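Local structure of aspartate aminotransferase, mitochondrial (Trypanosoma brucei brucei, 4W5K) at residues V31-G36 against E385-A390; K52-G57 against S294-D299; C84-D89 against H229-V234; R113-C118 against G170-V175. The protein probably catalyses the reversible transfer of an amino group between aspartate and 2-oxoglutarate, as a homodimer that uses pyridoxal 5'-phosphate as cofactor. The protein carries 1 engineered substitution. One frame throughout, in Å; residues are numbered along the deposited sequence.

In the fold
From the N terminus, the four contacts open in order and close in reverse, each nested inside the one before and none crossing. V31-G36 opens contact 1, closed near the C terminus by helix 384-395, so the N-terminal strand 31-32, paired with strand 366-367, meets the C-terminal helix. Inside it, contact 2 joins the loop after helix 49-52 to the end of helix 287-297. Contact 3 brings helix 85-88 to the exit of helix 225-230, and contact 4, innermost, ties the loop before strand 120-124 to strand 172-176 of the large mixed sheet. Contacts 3 and 4 are close neighbours, their centres about 18 Å apart; contacts 1 and 3 lie about 42 Å apart between centres.

Contact 1: V31-G36 against E385-A390; sequences VNLSIG and EYVSQA
V31 (chi1 -179°) and V387 (chi1 169°) share one rotamer, which turns CG2 of each away from its own carbonyl carbon and brings the two methyls together. V31 CG2 lies 4.0 Å from V387 CG2, and the second branch, V31 CG1, approaches the same V387 CG2 at 4.2 Å, so one helix methyl rests against the fork of the strand valine. V31 CG2 also reaches the Y386 ring obliquely, 4.2 Å from CD2. Two residues on, L33 sends CD1 to within 4.3 Å of V387 CG1. The contact is purely apolar, without a hydrogen bond across it. N32 takes no part in the packing and starts an Asx turn: its OD1 accepts from S34 N at 3.0 Å, above the carbonyl plane, and from S34 OG at 2.6 Å, in that plane on a lone pair. N-terminal strand and C-terminal helix thus pack together in the small domain of the aminotransferase fold. The Y386 hydroxyl is bonded to Y364 O at the end of helix 354-364. Strand 31-32 pairs in parallel with strand 366-367, whose I366 touches L33, Y386 and V387, while S388 and Q389 of helix 384-395 also touch helix 300-331.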
loop_
_atom_site.group_PDB
_atom_site.type_symbol
_atom_site.label_atom_id
_atom_site.label_comp_id
_atom_site.label_asym_id
_atom_site.label_seq_id
_atom_site.Cartn_x
_atom_site.Cartn_y
_atom_site.Cartn_z
ATOM N N VAL A 31 -4.354 -19.389 -26.338
ATOM C CA VAL A 31 -3.209 -19.288 -25.442
ATOM C C VAL A 31 -2.991 -17.829 -25.031
ATOM O O VAL A 31 -2.992 -16.930 -25.875
ATOM C CB VAL A 31 -1.907 -19.832 -26.098
ATOM C CG1 VAL A 31 -0.738 -19.735 -25.122
ATOM C CG2 VAL A 31 -2.093 -21.276 -26.587
ATOM N N ASN A 32 -2.821 -17.594 -23.735
ATOM C CA ASN A 32 -2.601 -16.241 -23.239
ATOM C C ASN A 32 -1.131 -16.002 -22.956
ATOM O O ASN A 32 -0.599 -16.462 -21.945
ATOM C CB ASN A 32 -3.438 -15.980 -21.974
ATOM C CG ASN A 32 -3.405 -14.524 -21.529
ATOM O OD1 ASN A 32 -2.745 -13.684 -22.141
ATOM N ND2 ASN A 32 -4.145 -14.212 -20.458
ATOM N N LEU A 33 -0.468 -15.285 -23.859
ATOM C CA LEU A 33 0.940 -14.966 -23.683
ATOM C C LEU A 33 1.096 -13.495 -23.301
ATOM O O LEU A 33 2.078 -12.842 -23.661
ATOM C CB LEU A 33 1.729 -15.290 -24.954
ATOM C CG LEU A 33 1.690 -16.763 -25.388
ATOM C CD1 LEU A 33 2.579 -16.966 -26.611
ATOM C CD2 LEU A 33 2.154 -17.665 -24.253
ATOM N N SER A 34 0.122 -12.979 -22.551
ATOM C CA SER A 34 0.149 -11.576 -22.163
ATOM C C SER A 34 0.202 -11.426 -20.650
ATOM O O SER A 34 0.218 -10.309 -20.129
ATOM C CB SER A 34 -1.072 -10.848 -22.714
ATOM O OG SER A 34 -2.233 -11.166 -21.959
ATOM N N ILE A 35 0.246 -12.553 -19.948
ATOM C CA ILE A 35 0.162 -12.546 -18.492
ATOM C C ILE A 35 1.404 -11.957 -17.842
ATOM O O ILE A 35 2.474 -11.910 -18.434
ATOM C CB ILE A 35 -0.072 -13.964 -17.934
ATOM C CG1 ILE A 35 1.107 -14.876 -18.264
ATOM C CG2 ILE A 35 -1.346 -14.558 -18.509
ATOM C CD1 ILE A 35 1.070 -16.173 -17.496
ATOM N N GLY A 36 1.251 -11.487 -16.613
ATOM C CA GLY A 36 2.336 -10.809 -15.934
ATOM C C GLY A 36 2.906 -11.590 -14.768
ATOM O O GLY A 36 3.788 -11.094 -14.073
ATOM N N GLU A 385 4.027 -26.777 -28.613
ATOM C CA GLU A 385 4.075 -27.263 -29.981
ATOM C C GLU A 385 3.136 -26.462 -30.880
ATOM O O GLU A 385 3.510 -26.089 -31.996
ATOM C CB GLU A 385 3.748 -28.752 -30.024
ATOM C CG GLU A 385 4.912 -29.618 -29.537
ATOM C CD GLU A 385 4.493 -31.023 -29.145
ATOM O OE1 GLU A 385 3.557 -31.174 -28.327
ATOM O OE2 GLU A 385 5.106 -31.982 -29.659
ATOM N N TYR A 386 1.941 -26.174 -30.376
ATOM C CA TYR A 386 0.921 -25.418 -31.107
ATOM C C TYR A 386 1.397 -23.992 -31.388
ATOM O O TYR A 386 1.247 -23.472 -32.500
ATOM C CB TYR A 386 -0.397 -25.404 -30.315
ATOM C CG TYR A 386 -1.475 -24.490 -30.876
ATOM C CD1 TYR A 386 -2.198 -24.852 -32.006
ATOM C CD2 TYR A 386 -1.777 -23.276 -30.265
ATOM C CE1 TYR A 386 -3.185 -24.025 -32.518
ATOM C CE2 TYR A 386 -2.758 -22.441 -30.777
ATOM C CZ TYR A 386 -3.460 -22.824 -31.904
ATOM O OH TYR A 386 -4.446 -22.005 -32.419
ATOM N N VAL A 387 1.967 -23.363 -30.368
ATOM C CA VAL A 387 2.424 -21.990 -30.491
ATOM C C VAL A 387 3.590 -21.899 -31.469
ATOM O O VAL A 387 3.645 -20.972 -32.273
ATOM C CB VAL A 387 2.832 -21.416 -29.138
ATOM C CG1 VAL A 387 3.558 -20.091 -29.320
ATOM C CG2 VAL A 387 1.591 -21.232 -28.263
ATOM N N SER A 388 4.510 -22.856 -31.400
ATOM C CA SER A 388 5.631 -22.890 -32.348
ATOM C C SER A 388 5.139 -22.995 -33.788
ATOM O O SER A 388 5.645 -22.297 -34.669
ATOM C CB SER A 388 6.578 -24.053 -32.047
ATOM O OG SER A 388 7.076 -23.966 -30.723
ATOM N N GLN A 389 4.153 -23.860 -34.028
ATOM C CA GLN A 389 3.651 -24.050 -35.393
ATOM C C GLN A 389 3.020 -22.755 -35.868
ATOM O O GLN A 389 3.232 -22.332 -37.002
ATOM C CB GLN A 389 2.630 -25.193 -35.475
ATOM C CG GLN A 389 2.130 -25.467 -36.900
ATOM C CD GLN A 389 3.213 -26.023 -37.820
ATOM O OE1 GLN A 389 3.775 -27.088 -37.561
ATOM N NE2 GLN A 389 3.515 -25.296 -38.897
ATOM N N ALA A 390 2.260 -22.121 -34.978
ATOM C CA ALA A 390 1.609 -20.854 -35.296
ATOM C C ALA A 390 2.636 -19.757 -35.618
ATOM O O ALA A 390 2.490 -19.037 -36.600
ATOM C CB ALA A 390 0.704 -20.422 -34.148
#

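Contact 2: K52-G57 against S294-D299; sequences KQATLG and SSILKD
S295 OG accepts the backbone N-H of T55 at 3.0 Å, nearly straight at 167° on the hydrogen, and this is the one hydrogen bond between K52-G57 and S294-D299. Near the C-terminal end of helix 287-297 the serine hydroxyl stands anti to its own amide nitrogen (chi1 172°), pointing out of the helix at the passing extended chain. It thereby settles beside A54 as well, 3.7 Å from A54 CA, while S295 CB lies 3.7 Å from T55 O. The backbones come close here, A54 CA and S295 CA being 5.7 Å apart. On the neighbouring position of the helix, I296 directs CG1 to the methyl of A54, CB to CG1 4.2 Å, adding a small apolar patch next to the polar one; V292, one turn earlier, also touches A54. L302 of the following helix touches both Q53 and S295. Past S295 the helix ends: D299 N bonds back to I296 O, and D299 OD2 caps L302 N. A side-chain hydroxyl thus pins an irregular chain to the last turn of one helix, beside the short link between helix 287-297 and helix 300-331, the second opened by the D299 N-cap.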
loop_
_atom_site.group_PDB
_atom_site.type_symbol
_atom_site.label_atom_id
_atom_site.label_comp_id
_atom_site.label_asym_id
_atom_site.label_seq_id
_atom_site.Cartn_x
_atom_site.Cartn_y
_atom_site.Cartn_z
ATOM N N LYS A 52 3.840 -21.802 1.947
ATOM C CA LYS A 52 2.831 -22.560 2.704
ATOM C C LYS A 52 3.299 -22.902 4.119
ATOM O O LYS A 52 2.495 -22.911 5.071
ATOM C CB LYS A 52 2.475 -23.849 1.963
ATOM C CG LYS A 52 1.844 -23.644 0.595
ATOM C CD LYS A 52 1.583 -24.958 -0.098
ATOM C CE LYS A 52 1.030 -24.765 -1.501
ATOM N NZ LYS A 52 0.932 -26.055 -2.226
ATOM N N GLN A 53 4.585 -23.209 4.255
ATOM C CA GLN A 53 5.151 -23.614 5.540
ATOM C C GLN A 53 5.626 -22.450 6.405
ATOM O O GLN A 53 6.042 -22.672 7.550
ATOM C CB GLN A 53 6.319 -24.581 5.323
ATOM C CG GLN A 53 5.943 -25.872 4.610
ATOM C CD GLN A 53 7.153 -26.755 4.327
ATOM O OE1 GLN A 53 8.139 -26.742 5.067
ATOM N NE2 GLN A 53 7.080 -27.528 3.247
ATOM N N ALA A 54 5.583 -21.230 5.864
ATOM C CA ALA A 54 5.995 -20.039 6.603
ATOM C C ALA A 54 5.081 -19.841 7.805
ATOM O O ALA A 54 3.891 -20.185 7.760
ATOM C CB ALA A 54 5.976 -18.793 5.707
ATOM N N THR A 55 5.647 -19.294 8.874
ATOM C CA THR A 55 4.874 -18.985 10.083
ATOM C C THR A 55 4.399 -17.524 10.107
ATOM O O THR A 55 5.207 -16.612 9.971
ATOM C CB THR A 55 5.703 -19.262 11.343
ATOM O OG1 THR A 55 5.990 -20.661 11.429
ATOM C CG2 THR A 55 4.917 -18.824 12.598
ATOM N N LEU A 56 3.092 -17.295 10.244
ATOM C CA LEU A 56 2.593 -15.919 10.294
ATOM C C LEU A 56 2.617 -15.404 11.720
ATOM O O LEU A 56 2.608 -16.197 12.657
ATOM C CB LEU A 56 1.173 -15.823 9.734
ATOM C CG LEU A 56 0.930 -16.524 8.395
ATOM C CD1 LEU A 56 -0.507 -16.312 7.978
ATOM C CD2 LEU A 56 1.888 -15.943 7.366
ATOM N N GLY A 57 2.643 -14.076 11.879
ATOM C CA GLY A 57 2.417 -13.481 13.194
ATOM C C GLY A 57 1.002 -13.723 13.680
ATOM O O GLY A 57 0.138 -14.149 12.913
ATOM N N SER A 294 10.168 -12.891 6.109
ATOM C CA SER A 294 11.010 -12.907 7.303
ATOM C C SER A 294 11.124 -14.322 7.897
ATOM O O SER A 294 12.213 -14.763 8.312
ATOM C CB SER A 294 10.467 -11.905 8.336
ATOM O OG SER A 294 11.213 -11.967 9.540
ATOM N N SER A 295 10.003 -15.037 7.910
ATOM C CA SER A 295 9.942 -16.392 8.426
ATOM C C SER A 295 10.823 -17.330 7.606
ATOM O O SER A 295 11.550 -18.158 8.149
ATOM C CB SER A 295 8.503 -16.884 8.415
ATOM O OG SER A 295 8.428 -18.265 8.729
ATOM N N ILE A 296 10.743 -17.189 6.293
ATOM C CA ILE A 296 11.504 -18.079 5.426
ATOM C C ILE A 296 12.991 -17.794 5.545
ATOM O O ILE A 296 13.776 -18.715 5.717
ATOM C CB ILE A 296 11.058 -17.967 3.965
ATOM C CG1 ILE A 296 9.673 -18.602 3.795
ATOM C CG2 ILE A 296 12.071 -18.644 3.051
ATOM C CD1 ILE A 296 8.978 -18.290 2.450
ATOM N N LEU A 297 13.378 -16.523 5.500
ATOM C CA LEU A 297 14.800 -16.184 5.433
ATOM C C LEU A 297 15.514 -16.405 6.767
ATOM O O LEU A 297 16.730 -16.595 6.798
ATOM C CB LEU A 297 14.984 -14.744 4.965
ATOM C CG LEU A 297 14.618 -14.524 3.494
ATOM C CD1 LEU A 297 14.717 -13.033 3.136
ATOM C CD2 LEU A 297 15.477 -15.427 2.550
ATOM N N LYS A 298 14.766 -16.426 7.868
ATOM C CA LYS A 298 15.392 -16.731 9.164
ATOM C C LYS A 298 15.439 -18.227 9.502
ATOM O O LYS A 298 15.973 -18.619 10.541
ATOM C CB LYS A 298 14.674 -15.963 10.291
ATOM C CG LYS A 298 14.978 -14.462 10.231
ATOM C CD LYS A 298 14.193 -13.657 11.247
ATOM C CE LYS A 298 15.128 -12.750 12.052
ATOM N NZ LYS A 298 15.864 -11.749 11.208
ATOM N N ASP A 299 14.893 -19.068 8.633
ATOM C CA ASP A 299 14.865 -20.489 8.896
ATOM C C ASP A 299 15.693 -21.238 7.849
ATOM O O ASP A 299 15.336 -21.222 6.683
ATOM C CB ASP A 299 13.428 -20.999 8.892
ATOM C CG ASP A 299 13.327 -22.466 9.294
ATOM O OD1 ASP A 299 13.144 -22.741 10.494
ATOM O OD2 ASP A 299 13.434 -23.352 8.424
#

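Contact 3: C84-D89 against H229-V234; sequences CAALRD and HLVDMV
A86 and V231 lie opposite each other with CA atoms 7.3 Å apart, where the first turn of helix 85-88 faces the chain leaving helix 225-230. V231 carries the apolar part with both its methyls. Its chi1 of 75° puts CG1 between the backbone nitrogen and the carbonyl carbon and CG2 anti to that nitrogen, so the fork opens onto two residues of the other segment. CG1 meets C84 SG at 3.9 Å and CG2 meets A86 CB at 4.0 Å. C84 occupies the N-cap position, with SG anti to its backbone nitrogen, and its carbonyl O receives R88 N at 3.1 Å in the short helix. Beside this patch a single water links the segments. It accepts from A86 N at 2.9 Å and donates to D232 OD2 at 3.1 Å. A86 N is a first-turn amide, with no helical carbonyl one turn earlier to bond, and the water lets the D232 carboxylate take it up indirectly. V231 also touches F80 of helix 69-80 and L237. At the start of 229-234, H229 stacks on F225, a residue of the D-malate pocket, although the V231 side chain itself is about 13 Å from that ligand. The packing joins a helix start to a helix exit, the start polar-bridged through water, on the periphery of the large alpha/beta domain of the aminotransferase fold.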
loop_
_atom_site.group_PDB
_atom_site.type_symbol
_atom_site.label_atom_id
_atom_site.label_comp_id
_atom_site.label_asym_id
_atom_site.label_seq_id
_atom_site.Cartn_x
_atom_site.Cartn_y
_atom_site.Cartn_z
ATOM N N CYS A 84 29.038 -7.495 2.642
ATOM C CA CYS A 84 28.830 -6.114 2.201
ATOM C C CYS A 84 29.187 -5.116 3.305
ATOM O O CYS A 84 28.527 -5.054 4.343
ATOM C CB CYS A 84 27.377 -5.892 1.755
ATOM S SG CYS A 84 27.032 -4.198 1.177
ATOM N N ALA A 85 30.237 -4.333 3.065
ATOM C CA ALA A 85 30.751 -3.396 4.048
ATOM C C ALA A 85 29.724 -2.322 4.387
ATOM O O ALA A 85 29.559 -1.949 5.548
ATOM C CB ALA A 85 32.047 -2.757 3.536
ATOM N N ALA A 86 29.017 -1.843 3.368
ATOM C CA ALA A 86 28.037 -0.771 3.545
ATOM C C ALA A 86 26.986 -1.170 4.560
ATOM O O ALA A 86 26.601 -0.385 5.429
ATOM C CB ALA A 86 27.369 -0.427 2.225
ATOM N N LEU A 87 26.529 -2.407 4.425
ATOM C CA LEU A 87 25.534 -2.959 5.316
ATOM C C LEU A 87 26.104 -3.090 6.729
ATOM O O LEU A 87 25.477 -2.657 7.696
ATOM C CB LEU A 87 25.053 -4.306 4.774
ATOM C CG LEU A 87 23.727 -4.818 5.303
ATOM C CD1 LEU A 87 22.659 -3.706 5.311
ATOM C CD2 LEU A 87 23.270 -5.997 4.456
ATOM N N ARG A 88 27.304 -3.660 6.829
ATOM C CA ARG A 88 28.012 -3.801 8.102
ATOM C C ARG A 88 28.150 -2.473 8.835
ATOM O O ARG A 88 27.920 -2.392 10.044
ATOM C CB ARG A 88 29.401 -4.420 7.869
ATOM N N ASP A 89 28.505 -1.425 8.101
ATOM C CA ASP A 89 28.739 -0.116 8.701
ATOM C C ASP A 89 27.456 0.686 8.954
ATOM O O ASP A 89 27.505 1.806 9.463
ATOM C CB ASP A 89 29.685 0.695 7.814
ATOM C CG ASP A 89 31.027 0.012 7.609
ATOM O OD1 ASP A 89 31.400 -0.844 8.441
ATOM O OD2 ASP A 89 31.708 0.337 6.612
ATOM N N HIS A 229 27.763 -4.854 -6.884
ATOM C CA HIS A 229 28.960 -4.309 -7.511
ATOM C C HIS A 229 28.980 -2.766 -7.356
ATOM O O HIS A 229 30.044 -2.149 -7.122
ATOM C CB HIS A 229 29.007 -4.734 -8.984
ATOM C CG HIS A 229 30.261 -4.349 -9.700
ATOM N ND1 HIS A 229 31.473 -4.972 -9.479
ATOM C CD2 HIS A 229 30.483 -3.430 -10.669
ATOM C CE1 HIS A 229 32.390 -4.441 -10.270
ATOM N NE2 HIS A 229 31.813 -3.504 -11.004
ATOM N N LEU A 230 27.806 -2.150 -7.480
ATOM C CA LEU A 230 27.729 -0.685 -7.436
ATOM C C LEU A 230 27.870 -0.127 -6.032
ATOM O O LEU A 230 28.314 1.019 -5.860
ATOM C CB LEU A 230 26.407 -0.187 -8.025
ATOM C CG LEU A 230 26.393 -0.075 -9.544
ATOM C CD1 LEU A 230 24.948 -0.017 -10.042
ATOM C CD2 LEU A 230 27.223 1.110 -10.011
ATOM N N VAL A 231 27.480 -0.895 -5.020
ATOM C CA VAL A 231 27.340 -0.262 -3.696
ATOM C C VAL A 231 28.704 0.222 -3.154
ATOM O O VAL A 231 28.757 1.148 -2.338
ATOM C CB VAL A 231 26.623 -1.214 -2.692
ATOM C CG1 VAL A 231 27.550 -2.319 -2.216
ATOM C CG2 VAL A 231 26.052 -0.416 -1.502
ATOM N N ASP A 232 29.806 -0.340 -3.663
ATOM C CA ASP A 232 31.152 0.113 -3.269
ATOM C C ASP A 232 31.752 1.181 -4.189
ATOM O O ASP A 232 32.837 1.692 -3.917
ATOM C CB ASP A 232 32.140 -1.065 -3.214
ATOM C CG ASP A 232 31.450 -2.418 -3.090
ATOM O OD1 ASP A 232 31.077 -2.988 -4.139
ATOM O OD2 ASP A 232 31.292 -2.915 -1.948
ATOM N N MET A 233 31.067 1.508 -5.279
ATOM C CA MET A 233 31.661 2.347 -6.321
ATOM C C MET A 233 31.177 3.789 -6.315
ATOM O O MET A 233 31.841 4.682 -6.855
ATOM C CB MET A 233 31.368 1.738 -7.688
ATOM C CG MET A 233 31.963 0.381 -7.872
ATOM S SD MET A 233 31.521 -0.254 -9.502
ATOM C CE MET A 233 32.442 0.882 -10.522
ATOM N N VAL A 234 30.004 4.001 -5.734
ATOM C CA VAL A 234 29.347 5.302 -5.768
ATOM C C VAL A 234 28.898 5.698 -4.354
ATOM O O VAL A 234 28.667 4.832 -3.515
ATOM C CB VAL A 234 28.126 5.290 -6.736
ATOM C CG1 VAL A 234 28.560 4.902 -8.155
ATOM C CG2 VAL A 234 27.008 4.341 -6.231
HETATM O O HOH W 1 29.989 -1.900 0.658
#

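Contact 4: R113-C118 against G170-V175; sequences RFVANC and GSVILV
V115 packs its CG1 against V172 CG2 at 3.8 Å, joining the loop that leads into strand 120-124 to strand 172-176, its parallel neighbour in the mixed sheet of the large alpha/beta domain. V115 points toward the strand, and with chi1 -180° CG1 is the branch that touches V172; the two valine side chains meet at a slant. The same CG1 comes within 4.3 Å of G170 O, just before the strand begins. Next along the loop, A116 contributes its carbonyl: A116 O accepts from a water at 2.8 Å, and the water gives its other hydrogen to G170 O at 2.7 Å. Both protons are thus spent on main-chain oxygens, one from each segment, and the water bridges the rim of the apolar patch. N117 then adopts a left-handed helical backbone (phi 55°, psi 47°), turning the chain so that C118 comes back to the same valine; G170, also at positive phi, precedes the strand. The strand is fixed on both flanks, V172 pairing with Y122 of strand 120-124 and I173 with I205 and F207 of strand 205-210. V172 also touches I121, and C118 rests on L111 and M140. The sulfur completes the cluster, C118 SG standing 4.3 Å from V172 CG2, the methyl that V115 also meets.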
loop_
_atom_site.group_PDB
_atom_site.type_symbol
_atom_site.label_atom_id
_atom_site.label_comp_id
_atom_site.label_asym_id
_atom_site.label_seq_id
_atom_site.Cartn_x
_atom_site.Cartn_y
_atom_site.Cartn_z
ATOM N N ARG A 113 16.187 14.655 -1.653
ATOM C CA ARG A 113 16.935 14.745 -0.394
ATOM C C ARG A 113 18.430 14.559 -0.599
ATOM O O ARG A 113 19.226 14.943 0.253
ATOM C CB ARG A 113 16.438 13.680 0.598
ATOM C CG ARG A 113 15.261 14.080 1.458
ATOM C CD ARG A 113 14.151 14.813 0.735
ATOM N NE ARG A 113 13.306 15.457 1.736
ATOM C CZ ARG A 113 12.370 16.379 1.503
ATOM N NH1 ARG A 113 12.106 16.796 0.269
ATOM N NH2 ARG A 113 11.692 16.895 2.527
ATOM N N PHE A 114 18.845 13.953 -1.721
ATOM C CA PHE A 114 20.260 13.717 -1.867
ATOM C C PHE A 114 20.796 13.819 -3.301
ATOM O O PHE A 114 21.990 13.702 -3.502
ATOM C CB PHE A 114 20.637 12.360 -1.258
ATOM C CG PHE A 114 19.973 11.157 -1.908
ATOM C CD1 PHE A 114 18.709 10.733 -1.513
ATOM C CD2 PHE A 114 20.652 10.424 -2.885
ATOM C CE1 PHE A 114 18.097 9.613 -2.093
ATOM C CE2 PHE A 114 20.053 9.284 -3.478
ATOM C CZ PHE A 114 18.778 8.880 -3.085
ATOM N N VAL A 115 19.934 14.103 -4.263
ATOM C CA VAL A 115 20.400 14.331 -5.647
ATOM C C VAL A 115 20.115 15.772 -6.038
ATOM O O VAL A 115 18.971 16.211 -5.925
ATOM C CB VAL A 115 19.684 13.379 -6.640
ATOM C CG1 VAL A 115 20.175 13.619 -8.073
ATOM C CG2 VAL A 115 19.852 11.892 -6.207
ATOM N N ALA A 116 21.144 16.515 -6.469
ATOM C CA ALA A 116 20.951 17.890 -6.904
ATOM C C ALA A 116 20.174 17.944 -8.217
ATOM O O ALA A 116 20.304 17.038 -9.051
ATOM C CB ALA A 116 22.303 18.583 -7.079
ATOM N N ASN A 117 19.395 19.009 -8.393
ATOM C CA ASN A 117 18.797 19.326 -9.682
ATOM C C ASN A 117 18.006 18.154 -10.209
ATOM O O ASN A 117 18.153 17.762 -11.374
ATOM C CB ASN A 117 19.894 19.723 -10.694
ATOM C CG ASN A 117 19.340 20.414 -11.932
ATOM O OD1 ASN A 117 18.307 21.083 -11.874
ATOM N ND2 ASN A 117 20.062 20.290 -13.059
ATOM N N CYS A 118 17.185 17.577 -9.342
ATOM C CA CYS A 118 16.638 16.244 -9.591
ATOM C C CYS A 118 15.326 16.277 -10.361
ATOM O O CYS A 118 14.258 16.104 -9.756
ATOM C CB CYS A 118 16.420 15.507 -8.261
ATOM S SG CYS A 118 16.287 13.715 -8.544
ATOM N N GLY A 170 26.049 13.604 -12.754
ATOM C CA GLY A 170 25.060 13.565 -11.693
ATOM C C GLY A 170 23.665 13.237 -12.167
ATOM O O GLY A 170 22.679 13.636 -11.554
ATOM N N SER A 171 23.561 12.482 -13.255
ATOM C CA SER A 171 22.247 12.027 -13.692
ATOM C C SER A 171 21.806 10.797 -12.898
ATOM O O SER A 171 22.626 9.965 -12.487
ATOM C CB SER A 171 22.253 11.713 -15.198
ATOM O OG SER A 171 22.439 12.893 -15.972
ATOM N N VAL A 172 20.504 10.676 -12.667
ATOM C CA VAL A 172 19.970 9.450 -12.079
ATOM C C VAL A 172 19.770 8.415 -13.211
ATOM O O VAL A 172 19.156 8.726 -14.242
ATOM C CB VAL A 172 18.660 9.717 -11.322
ATOM C CG1 VAL A 172 18.097 8.422 -10.740
ATOM C CG2 VAL A 172 18.913 10.764 -10.225
ATOM N N ILE A 173 20.295 7.206 -13.032
ATOM C CA ILE A 173 20.274 6.206 -14.102
ATOM C C ILE A 173 19.544 4.969 -13.619
ATOM O O ILE A 173 20.028 4.282 -12.722
ATOM C CB ILE A 173 21.693 5.788 -14.531
ATOM C CG1 ILE A 173 22.569 7.014 -14.863
ATOM C CG2 ILE A 173 21.654 4.790 -15.722
ATOM C CD1 ILE A 173 22.149 7.793 -16.116
ATOM N N LEU A 174 18.375 4.725 -14.202
ATOM C CA LEU A 174 17.544 3.557 -13.891
ATOM C C LEU A 174 18.031 2.326 -14.659
ATOM O O LEU A 174 18.119 2.387 -15.881
ATOM C CB LEU A 174 16.095 3.850 -14.264
ATOM C CG LEU A 174 15.030 2.796 -13.959
ATOM C CD1 LEU A 174 14.942 2.605 -12.449
ATOM C CD2 LEU A 174 13.700 3.301 -14.510
ATOM N N VAL A 175 18.328 1.238 -13.951
ATOM C CA VAL A 175 18.767 -0.004 -14.617
ATOM C C VAL A 175 17.997 -1.189 -14.042
ATOM O O VAL A 175 17.696 -1.205 -12.847
ATOM C CB VAL A 175 20.293 -0.256 -14.467
ATOM C CG1 VAL A 175 21.120 0.859 -15.148
ATOM C CG2 VAL A 175 20.701 -0.445 -12.991
HETATM O O HOH W 2 22.622 15.663 -9.706
#